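Side-chain contacts in transcriptional regulator I2 (Pseudomonas fluorescens A506, PDB 4MO7), which acts as a superantigen associated with Crohn's disease and, as a TetR-family protein, is probably also a DNA-binding transcriptional regulator: residues Arg43-Phe47 with Glu48-Val52; Ser100-Arg103 with Glu104-Ala108; Asp54-Ala58 with Val59-Ser63; Arg176-Thr179 with Gly180-Trp184. One frame throughout, in Å; residues are numbered along the deposited sequence.

Interaction 1 (Arg43-Phe47 with Glu48-Val52); sequences RNKGF and ERTTV
Arg49 folds its side chain back over the carbonyl of Lys45, the last residue of helix 30-45, and its aliphatic part shows how a long chain can be laid against a helix end. CB stands 3.4 Å from Lys45 O, and CG comes tightly in, 3.0 Å from the same Lys45 O. A chi1 of -25°, well away from a staggered value, brings CG so near. Further bends at chi2 and chi3, also off their usual values, turn the chain so that CD and NE pass round the oxygen rather than away from it; the chain is strained, and its exact placement at this exposed position is less certain. At the tip, one face of the guanidinium group lies over Lys45 O, which sits 3.6 Å above its plane, near its centre. This is contact through a face, so the N-H groups do not point at the carbonyl, although the charge probably finds the oxygen favourable.

The turn is closed by Thr50, whose buried hydroxyl OG1 donates to Gly46 O at 2.7 Å. Its backbone N adds a bond to Phe47 O (3.2 Å), and a weak one to Gly46 O, so the Gly46 carbonyl is held twice by one residue. Gly46 leaves the helix with a positive phi of 92°. Lys45 NZ pairs with Asp54 in a salt bridge modelled implausibly short, while a water accepting weakly from it donates to Arg49 O.

The turn thus joins helix 30-45 to helix 52-59, with Lys73, at the start of helix 73-97, reaching the carbonyls of Phe47 and Thr50 and making a cation-pi contact with the Phe47 ring.

Interaction 2 (Ser100-Arg103 with Glu104-Ala108); sequences STVR and ERVLA
An N-cap opens helix 102-110, with Thr101 accepting from Glu104 N through its side-chain oxygen. Thr101 OG1 lies 3.3 Å from Glu104 N, placed there by a chi1 of 56°, which sets the hydroxyl between the backbone N and the carbonyl carbon. The same oxygen rests 3.4 Å from Glu104 CB, and the two side chains run side by side in the same direction. Behind the cap the first regular turn begins with Arg105 N bonding Thr101 O at 3.0 Å. The CG of Arg105 packs over that carbonyl too, while its charged end leaves for Glu160 of helix 137-163.

In this TetR-type C-terminal domain, helix 102-110 packs against helices 137-163 and 197-208, and its sides differ. Val102 CG1 meets Val106 CG2 at 4.2 Å, one turn apart, and both valines lie against Ala161 of helix 137-163. On another side Arg103 and Glu104, neighbours in sequence, reach out alongside each other. Arg103 NH2 gives Glu104 OE2 a salt-bridging hydrogen bond of 2.8 Å, met nearly along the carboxylate's C-O axis. The guanidinium and carboxylate planes are only 8° apart, so the pairing is edge to edge and almost flat. Arg103 NH2 also lies near Leu107 CD2 (3.8 Å), while NH1 of the same arginine forms a salt bridge with Asp212 at the chain's end.

Interaction 3 (Asp54-Ala58 with Val59-Ser63); sequences DLASA and VGIQS
Ala56 and Ile61 meet where helix 52-59 ends, and this is the tight part of the contact. Ile61 N sends a nearly straight bond, 175° at the hydrogen, to Ala56 O at 2.8 Å. The methyl CB of Ala56 also packs 4.1 Å from Ile61 CG1, an apolar pairing brought about by the chain doubling back. The methyl is hemmed in further by backbone, with Ile61 O and Ser63 N both 3.3 Å from Ala56 CB. On the next face of the helix Leu55 and Val59 lie side by side, Leu55 CD1 touching Val59 CG2 at 4.0 Å. Val59 carries CG2 beside its own backbone N, opposite the carbonyl carbon, and this brings the methyl to 3.2 Å from Leu55 O. Both residues continue inward to Leu34 of helix 30-45.

The turn itself is a Schellman motif: Gly60 takes positive phi (70°), Ile61 N returns to Ala56 O, and Gly60 N returns to Ser57 O at 3.2 Å, approaching from above the carbonyl plane. The apolar touch of Ala56 with Ile61 is the one expected of such a helix end. In the TetR family this place corresponds to the turn of the helix-turn-helix, after which the DNA-recognition element probably follows.

The outer side is far looser. Ser57 points away from the loop and its side chain makes no contact with residues 59-63. Gln62 also points away, and Gly60 is exposed; Ala58, though exposed, still touches Thr37 of helix 30-45.

Interaction 4 (Arg176-Thr179 with Gly180-Trp184); sequences RFLT and GALSW
Leu178 has CG opposite its backbone N (chi1 -166°), whereas Leu182 swings CG beside its own N (chi1 -62°), and these two settings let leucines one turn apart touch. The chains cross obliquely, with Leu178 CG 4.2 Å from Leu182 CD1 and the reverse pair, Leu178 CD1 with Leu182 CG, equally spaced. Because Leu182 leans back toward the start of the helix, its CG also settles against the backbone, 3.3 Å from Leu178 O. That oxygen is meanwhile taken by Leu182 N at 2.9 Å, so one residue both bonds the carbonyl and covers it with carbon. Beyond the pair, Leu182 is packed on Leu114 and Ile117 of helix 114-117.

The backbone round these leucines is regular helix. Ala181 N bonds Phe177 O at 2.9 Å, and the CB of Ala181 lies 3.5 Å from the same Phe177 O. Gly180 N reaches Arg176 O at a longer 3.3 Å, and Ser183 N closes on Thr179 O. Thr179 turns its hydroxyl back along the helix, where OG1 is hydrogen-bonded to Arg175 O, so its polar end is satisfied within the preceding turn.

Other faces of the helix meet the second subunit: Phe177 lies on Met207 of that chain, and Thr179 on Trp184 of that chain. With Trp184 in turn resting on Gly180 of the second subunit, the helix contributes to the dimer interface, consistent with the C-terminal helices through which TetR-family proteins commonly pair.

Interactions 1 and 3 belong to the DNA-binding-type domain, with centres about 13 Å apart, and touch each other at two successive helices, for example where Val52 packs on Ser63. Both close a helix at a glycine with positive phi, but interaction 1 is a surface turn dominated by polar groups, whereas interaction 3 adds an apolar inner side. Interactions 2 and 4 lie in the C-terminal domain, about 18 Å apart between centres. Interaction 2 is a partly buried helix start with charged pairs; interaction 4 is a buried contact in the second half of helix 171-183, led by leucines, and of the four it alone meets the second subunit.

Interaction 1 (Arg43-Phe47 with Glu48-Val52)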
loop_
_atom_site.group_PDB
_atom_site.type_symbol
_atom_site.label_atom_id
_atom_site.label_comp_id
_atom_site.label_asym_id
_atom_site.label_seq_id
_atom_site.Cartn_x
_atom_site.Cartn_y
_atom_site.Cartn_z
ATOM N N ARG A 43 10.805 20.202 0.172
ATOM C CA ARG A 43 10.831 19.069 -0.749
ATOM C C ARG A 43 12.271 18.824 -1.166
ATOM O O ARG A 43 12.729 17.672 -1.179
ATOM C CB ARG A 43 10.003 19.387 -1.998
ATOM C CG ARG A 43 10.183 18.348 -3.130
ATOM C CD ARG A 43 9.856 16.937 -2.634
ATOM N NE ARG A 43 10.051 15.917 -3.680
ATOM C CZ ARG A 43 10.435 14.660 -3.451
ATOM N NH1 ARG A 43 10.677 14.241 -2.211
ATOM N NH2 ARG A 43 10.575 13.818 -4.466
ATOM N N ASN A 44 12.999 19.888 -1.507
ATOM C CA ASN A 44 14.375 19.685 -1.990
ATOM C C ASN A 44 15.326 19.219 -0.917
ATOM O O ASN A 44 16.210 18.399 -1.199
ATOM C CB ASN A 44 14.968 20.976 -2.624
ATOM C CG ASN A 44 14.078 21.578 -3.717
ATOM O OD1 ASN A 44 13.336 20.880 -4.400
ATOM N ND2 ASN A 44 14.129 22.913 -3.853
ATOM N N LYS A 45 15.224 19.792 0.273
ATOM C CA LYS A 45 16.277 19.577 1.252
ATOM C C LYS A 45 15.818 18.747 2.432
ATOM O O LYS A 45 16.640 18.288 3.214
ATOM C CB LYS A 45 16.782 20.892 1.779
ATOM C CG LYS A 45 17.130 21.889 0.656
ATOM C CD LYS A 45 17.349 23.221 1.273
ATOM C CE LYS A 45 18.704 23.224 1.987
ATOM N NZ LYS A 45 18.765 24.347 2.933
ATOM N N GLY A 46 14.508 18.577 2.567
ATOM C CA GLY A 46 13.957 18.022 3.785
ATOM C C GLY A 46 13.589 19.122 4.757
ATOM O O GLY A 46 14.222 20.181 4.819
ATOM N N PHE A 47 12.583 18.857 5.586
ATOM C CA PHE A 47 12.140 19.847 6.517
ATOM C C PHE A 47 13.232 20.077 7.524
ATOM O O PHE A 47 13.489 21.216 7.917
ATOM C CB PHE A 47 10.898 19.322 7.242
ATOM C CG PHE A 47 10.391 20.218 8.337
ATOM C CD1 PHE A 47 9.767 21.433 8.033
ATOM C CD2 PHE A 47 10.531 19.849 9.658
ATOM C CE1 PHE A 47 9.278 22.237 9.025
ATOM C CE2 PHE A 47 10.033 20.684 10.692
ATOM C CZ PHE A 47 9.407 21.857 10.378
ATOM N N GLU A 48 13.831 18.983 7.996
ATOM C CA GLU A 48 14.785 19.128 9.094
ATOM C C GLU A 48 16.025 19.918 8.637
ATOM O O GLU A 48 16.571 20.718 9.418
ATOM C CB GLU A 48 15.200 17.765 9.649
ATOM C CG GLU A 48 15.978 17.851 10.943
ATOM C CD GLU A 48 16.338 16.474 11.515
ATOM O OE1 GLU A 48 15.467 15.573 11.517
ATOM O OE2 GLU A 48 17.490 16.300 11.968
ATOM N N ARG A 49 16.451 19.720 7.394
ATOM C CA ARG A 49 17.653 20.427 6.922
ATOM C C ARG A 49 17.353 21.835 6.441
ATOM O O ARG A 49 18.273 22.606 6.198
ATOM C CB ARG A 49 18.362 19.648 5.834
ATOM C CG ARG A 49 18.079 18.183 5.891
ATOM C CD ARG A 49 19.329 17.318 5.880
ATOM N NE ARG A 49 19.314 16.357 4.769
ATOM C CZ ARG A 49 18.402 15.395 4.597
ATOM N NH1 ARG A 49 17.401 15.241 5.459
ATOM N NH2 ARG A 49 18.492 14.580 3.550
ATOM N N THR A 50 16.073 22.185 6.316
ATOM C CA THR A 50 15.718 23.544 5.931
ATOM C C THR A 50 15.729 24.468 7.136
ATOM O O THR A 50 14.855 24.421 8.007
ATOM C CB THR A 50 14.340 23.616 5.210
ATOM O OG1 THR A 50 14.391 22.794 4.049
ATOM C CG2 THR A 50 14.060 25.045 4.811
ATOM N N THR A 51 16.720 25.345 7.218
ATOM C CA THR A 51 16.748 26.255 8.344
ATOM C C THR A 51 15.865 27.467 8.148
ATOM O O THR A 51 15.401 27.790 7.034
ATOM C CB THR A 51 18.181 26.729 8.676
ATOM O OG1 THR A 51 18.564 27.724 7.709
ATOM C CG2 THR A 51 19.174 25.566 8.634
ATOM N N VAL A 52 15.612 28.148 9.249
ATOM C CA VAL A 52 14.882 29.389 9.235
ATOM C C VAL A 52 15.689 30.401 8.410
ATOM O O VAL A 52 15.124 31.282 7.749
ATOM C CB VAL A 52 14.644 29.878 10.673
ATOM C CG1 VAL A 52 14.239 31.337 10.704
ATOM C CG2 VAL A 52 13.555 29.019 11.323
HETATM O O HOH W 1 20.689 23.795 5.742
#

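Interaction 2 (Ser100-Arg103 with Glu104-Ala108)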
loop_
_atom_site.group_PDB
_atom_site.type_symbol
_atom_site.label_atom_id
_atom_site.label_comp_id
_atom_site.label_asym_id
_atom_site.label_seq_id
_atom_site.Cartn_x
_atom_site.Cartn_y
_atom_site.Cartn_z
ATOM N N SER A 100 -21.986 14.781 -14.679
ATOM C CA SER A 100 -23.440 14.717 -14.486
ATOM C C SER A 100 -23.959 13.286 -14.302
ATOM O O SER A 100 -25.135 13.087 -14.016
ATOM C CB SER A 100 -24.157 15.353 -15.695
ATOM O OG SER A 100 -23.847 14.681 -16.924
ATOM N N THR A 101 -23.098 12.289 -14.489
ATOM C CA THR A 101 -23.539 10.905 -14.353
ATOM C C THR A 101 -22.756 10.208 -13.276
ATOM O O THR A 101 -21.643 10.644 -12.955
ATOM C CB THR A 101 -23.325 10.106 -15.642
ATOM O OG1 THR A 101 -21.943 10.180 -16.025
ATOM C CG2 THR A 101 -24.193 10.676 -16.771
ATOM N N VAL A 102 -23.322 9.148 -12.711
ATOM C CA VAL A 102 -22.576 8.365 -11.698
ATOM C C VAL A 102 -21.196 7.912 -12.195
ATOM O O VAL A 102 -20.179 8.037 -11.486
ATOM C CB VAL A 102 -23.376 7.102 -11.242
ATOM C CG1 VAL A 102 -22.460 6.073 -10.504
ATOM C CG2 VAL A 102 -24.598 7.507 -10.393
ATOM N N ARG A 103 -21.133 7.340 -13.400
ATOM C CA ARG A 103 -19.880 6.862 -13.883
ATOM C C ARG A 103 -18.842 7.974 -14.024
ATOM O O ARG A 103 -17.678 7.758 -13.702
ATOM C CB ARG A 103 -20.011 6.014 -15.165
ATOM C CG ARG A 103 -20.330 6.791 -16.426
ATOM C CD ARG A 103 -19.022 7.050 -17.184
ATOM N NE ARG A 103 -18.492 5.861 -17.832
ATOM C CZ ARG A 103 -17.297 5.807 -18.401
ATOM N NH1 ARG A 103 -16.875 4.680 -18.946
ATOM N NH2 ARG A 103 -16.517 6.884 -18.429
ATOM N N GLU A 104 -19.254 9.160 -14.476
ATOM C CA GLU A 104 -18.291 10.227 -14.618
ATOM C C GLU A 104 -17.868 10.808 -13.255
ATOM O O GLU A 104 -16.735 11.296 -13.136
ATOM C CB GLU A 104 -18.791 11.288 -15.580
ATOM C CG GLU A 104 -18.667 10.762 -17.060
ATOM C CD GLU A 104 -17.197 10.720 -17.551
ATOM O OE1 GLU A 104 -16.542 11.776 -17.555
ATOM O OE2 GLU A 104 -16.674 9.646 -17.940
ATOM N N ARG A 105 -18.770 10.778 -12.281
ATOM C CA ARG A 105 -18.419 11.324 -10.954
ATOM C C ARG A 105 -17.442 10.384 -10.261
ATOM O O ARG A 105 -16.452 10.827 -9.699
ATOM C CB ARG A 105 -19.677 11.536 -10.114
ATOM C CG ARG A 105 -20.548 12.666 -10.721
ATOM C CD ARG A 105 -21.948 12.791 -10.127
ATOM N NE ARG A 105 -21.949 13.115 -8.715
ATOM C CZ ARG A 105 -21.761 14.341 -8.221
ATOM N NH1 ARG A 105 -21.541 15.388 -9.029
ATOM N NH2 ARG A 105 -21.799 14.517 -6.916
ATOM N N VAL A 106 -17.712 9.086 -10.265
ATOM C CA VAL A 106 -16.715 8.120 -9.726
ATOM C C VAL A 106 -15.370 8.239 -10.475
ATOM O O VAL A 106 -14.322 8.275 -9.869
ATOM C CB VAL A 106 -17.244 6.644 -9.718
ATOM C CG1 VAL A 106 -16.234 5.695 -9.112
ATOM C CG2 VAL A 106 -18.563 6.562 -8.905
ATOM N N LEU A 107 -15.403 8.312 -11.816
ATOM C CA LEU A 107 -14.179 8.425 -12.561
ATOM C C LEU A 107 -13.446 9.697 -12.234
ATOM O O LEU A 107 -12.218 9.688 -12.166
ATOM C CB LEU A 107 -14.491 8.339 -14.073
ATOM C CG LEU A 107 -13.227 8.383 -14.921
ATOM C CD1 LEU A 107 -12.264 7.213 -14.592
ATOM C CD2 LEU A 107 -13.639 8.375 -16.424
ATOM N N ALA A 108 -14.186 10.792 -12.016
ATOM C CA ALA A 108 -13.518 12.047 -11.686
ATOM C C ALA A 108 -12.712 11.901 -10.399
ATOM O O ALA A 108 -11.598 12.440 -10.299
ATOM C CB ALA A 108 -14.554 13.163 -11.510
#

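Interaction 3 (Asp54-Ala58 with Val59-Ser63)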
loop_
_atom_site.group_PDB
_atom_site.type_symbol
_atom_site.label_atom_id
_atom_site.label_comp_id
_atom_site.label_asym_id
_atom_site.label_seq_id
_atom_site.Cartn_x
_atom_site.Cartn_y
_atom_site.Cartn_z
ATOM N N ASP A 54 17.683 29.609 5.707
ATOM C CA ASP A 54 17.332 29.174 4.350
ATOM C C ASP A 54 16.005 29.758 3.833
ATOM O O ASP A 54 15.957 30.279 2.720
ATOM C CB ASP A 54 17.308 27.640 4.284
ATOM C CG ASP A 54 18.675 27.030 4.460
ATOM O OD1 ASP A 54 19.669 27.752 4.230
ATOM O OD2 ASP A 54 18.760 25.825 4.799
ATOM N N LEU A 55 14.930 29.684 4.617
ATOM C CA LEU A 55 13.645 30.182 4.136
ATOM C C LEU A 55 13.667 31.695 3.971
ATOM O O LEU A 55 13.065 32.231 3.049
ATOM C CB LEU A 55 12.492 29.753 5.056
ATOM C CG LEU A 55 11.065 29.968 4.559
ATOM C CD1 LEU A 55 10.925 29.540 3.110
ATOM C CD2 LEU A 55 10.114 29.185 5.433
ATOM N N ALA A 56 14.383 32.383 4.853
ATOM C CA ALA A 56 14.367 33.827 4.844
ATOM C C ALA A 56 15.167 34.293 3.638
ATOM O O ALA A 56 14.754 35.223 2.940
ATOM C CB ALA A 56 14.950 34.371 6.147
ATOM N N SER A 57 16.293 33.645 3.368
ATOM C CA SER A 57 17.111 34.032 2.219
ATOM C C SER A 57 16.361 33.783 0.888
ATOM O O SER A 57 16.340 34.637 0.004
ATOM C CB SER A 57 18.421 33.284 2.232
ATOM O OG SER A 57 18.961 33.200 0.923
ATOM N N ALA A 58 15.754 32.608 0.749
ATOM C CA ALA A 58 14.877 32.310 -0.393
ATOM C C ALA A 58 13.699 33.287 -0.663
ATOM O O ALA A 58 13.314 33.472 -1.839
ATOM C CB ALA A 58 14.360 30.897 -0.276
ATOM N N VAL A 59 13.119 33.891 0.385
ATOM C CA VAL A 59 12.007 34.803 0.206
ATOM C C VAL A 59 12.495 36.265 0.218
ATOM O O VAL A 59 11.708 37.181 -0.004
ATOM C CB VAL A 59 10.893 34.575 1.275
ATOM C CG1 VAL A 59 9.676 35.368 0.967
ATOM C CG2 VAL A 59 10.542 33.087 1.302
ATOM N N GLY A 60 13.779 36.453 0.462
ATOM C CA GLY A 60 14.353 37.784 0.512
ATOM C C GLY A 60 13.854 38.510 1.751
ATOM O O GLY A 60 13.314 39.620 1.645
ATOM N N ILE A 61 14.001 37.873 2.918
ATOM C CA ILE A 61 13.712 38.516 4.204
ATOM C C ILE A 61 14.713 38.098 5.263
ATOM O O ILE A 61 15.660 37.339 4.976
ATOM C CB ILE A 61 12.270 38.280 4.694
ATOM C CG1 ILE A 61 11.913 36.785 4.711
ATOM C CG2 ILE A 61 11.274 39.000 3.793
ATOM C CD1 ILE A 61 10.427 36.508 4.792
ATOM N N GLN A 62 14.537 38.626 6.470
ATOM C CA GLN A 62 15.396 38.259 7.586
ATOM C C GLN A 62 14.682 37.201 8.412
ATOM O O GLN A 62 13.440 37.283 8.611
ATOM C CB GLN A 62 15.760 39.483 8.447
ATOM C CG GLN A 62 17.257 39.598 8.793
ATOM C CD GLN A 62 18.158 39.489 7.560
ATOM O OE1 GLN A 62 17.852 40.038 6.496
ATOM N NE2 GLN A 62 19.265 38.760 7.696
ATOM N N SER A 63 15.495 36.236 8.871
ATOM C CA SER A 63 15.100 35.064 9.646
ATOM C C SER A 63 13.980 35.372 10.594
ATOM O O SER A 63 13.029 34.591 10.730
ATOM C CB SER A 63 16.294 34.533 10.476
ATOM O OG SER A 63 17.031 33.504 9.827
#

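Interaction 4 (Arg176-Thr179 with Gly180-Trp184)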
loop_
_atom_site.group_PDB
_atom_site.type_symbol
_atom_site.label_atom_id
_atom_site.label_comp_id
_atom_site.label_asym_id
_atom_site.label_seq_id
_atom_site.Cartn_x
_atom_site.Cartn_y
_atom_site.Cartn_z
ATOM N N ARG A 176 -12.087 1.881 1.295
ATOM C CA ARG A 176 -10.826 1.382 1.860
ATOM C C ARG A 176 -10.055 0.533 0.812
ATOM O O ARG A 176 -8.847 0.642 0.717
ATOM C CB ARG A 176 -11.096 0.486 3.033
ATOM C CG ARG A 176 -11.909 1.126 4.178
ATOM C CD ARG A 176 -11.027 2.004 4.940
ATOM N NE ARG A 176 -11.637 2.301 6.251
ATOM C CZ ARG A 176 -10.980 2.935 7.215
ATOM N NH1 ARG A 176 -11.556 3.192 8.385
ATOM N NH2 ARG A 176 -9.735 3.313 6.993
ATOM N N PHE A 177 -10.753 -0.300 0.049
ATOM C CA PHE A 177 -10.055 -1.168 -0.944
ATOM C C PHE A 177 -9.548 -0.278 -2.061
ATOM O O PHE A 177 -8.436 -0.442 -2.555
ATOM C CB PHE A 177 -11.071 -2.160 -1.572
ATOM C CG PHE A 177 -11.429 -3.383 -0.692
ATOM C CD1 PHE A 177 -10.551 -3.932 0.213
ATOM C CD2 PHE A 177 -12.690 -3.958 -0.820
ATOM C CE1 PHE A 177 -10.921 -5.087 1.021
ATOM C CE2 PHE A 177 -13.079 -5.083 -0.081
ATOM C CZ PHE A 177 -12.221 -5.635 0.857
ATOM N N LEU A 178 -10.365 0.660 -2.520
ATOM C CA LEU A 178 -9.939 1.557 -3.603
ATOM C C LEU A 178 -8.761 2.451 -3.207
ATOM O O LEU A 178 -7.811 2.688 -3.999
ATOM C CB LEU A 178 -11.159 2.398 -4.096
ATOM C CG LEU A 178 -11.052 3.146 -5.412
ATOM C CD1 LEU A 178 -10.738 2.207 -6.607
ATOM C CD2 LEU A 178 -12.361 3.929 -5.636
ATOM N N THR A 179 -8.742 2.858 -1.934
ATOM C CA THR A 179 -7.602 3.640 -1.410
ATOM C C THR A 179 -6.315 2.841 -1.613
ATOM O O THR A 179 -5.320 3.369 -2.122
ATOM C CB THR A 179 -7.786 4.002 0.072
ATOM O OG1 THR A 179 -8.963 4.823 0.194
ATOM C CG2 THR A 179 -6.637 4.858 0.487
ATOM N N GLY A 180 -6.344 1.571 -1.219
ATOM C CA GLY A 180 -5.159 0.718 -1.324
ATOM C C GLY A 180 -4.810 0.406 -2.769
ATOM O O GLY A 180 -3.612 0.339 -3.151
ATOM N N ALA A 181 -5.834 0.172 -3.585
ATOM C CA ALA A 181 -5.569 -0.195 -4.994
ATOM C C ALA A 181 -4.938 0.955 -5.729
ATOM O O ALA A 181 -4.038 0.748 -6.543
ATOM C CB ALA A 181 -6.905 -0.625 -5.695
ATOM N N LEU A 182 -5.423 2.175 -5.482
ATOM C CA LEU A 182 -4.858 3.358 -6.184
ATOM C C LEU A 182 -3.476 3.720 -5.656
ATOM O O LEU A 182 -2.560 4.030 -6.455
ATOM C CB LEU A 182 -5.812 4.592 -6.063
ATOM C CG LEU A 182 -7.188 4.364 -6.715
ATOM C CD1 LEU A 182 -8.043 5.651 -6.796
ATOM C CD2 LEU A 182 -7.073 3.859 -8.195
ATOM N N SER A 183 -3.302 3.654 -4.334
ATOM C CA SER A 183 -2.013 4.034 -3.734
ATOM C C SER A 183 -0.882 3.130 -4.242
ATOM O O SER A 183 0.240 3.572 -4.514
ATOM C CB SER A 183 -2.099 3.941 -2.215
ATOM O OG SER A 183 -0.863 4.334 -1.673
ATOM N N TRP A 184 -1.209 1.862 -4.391
ATOM C CA TRP A 184 -0.218 0.844 -4.768
ATOM C C TRP A 184 0.306 1.036 -6.179
ATOM O O TRP A 184 1.348 0.428 -6.528
ATOM C CB TRP A 184 -0.876 -0.541 -4.669
ATOM C CG TRP A 184 -0.001 -1.723 -4.877
ATOM C CD1 TRP A 184 0.022 -2.581 -6.010
ATOM C CD2 TRP A 184 1.013 -2.222 -3.996
ATOM N NE1 TRP A 184 0.980 -3.561 -5.825
ATOM C CE2 TRP A 184 1.581 -3.373 -4.605
ATOM C CE3 TRP A 184 1.454 -1.856 -2.720
ATOM C CZ2 TRP A 184 2.581 -4.127 -3.980
ATOM C CZ3 TRP A 184 2.471 -2.589 -2.119
ATOM C CH2 TRP A 184 3.017 -3.716 -2.750
#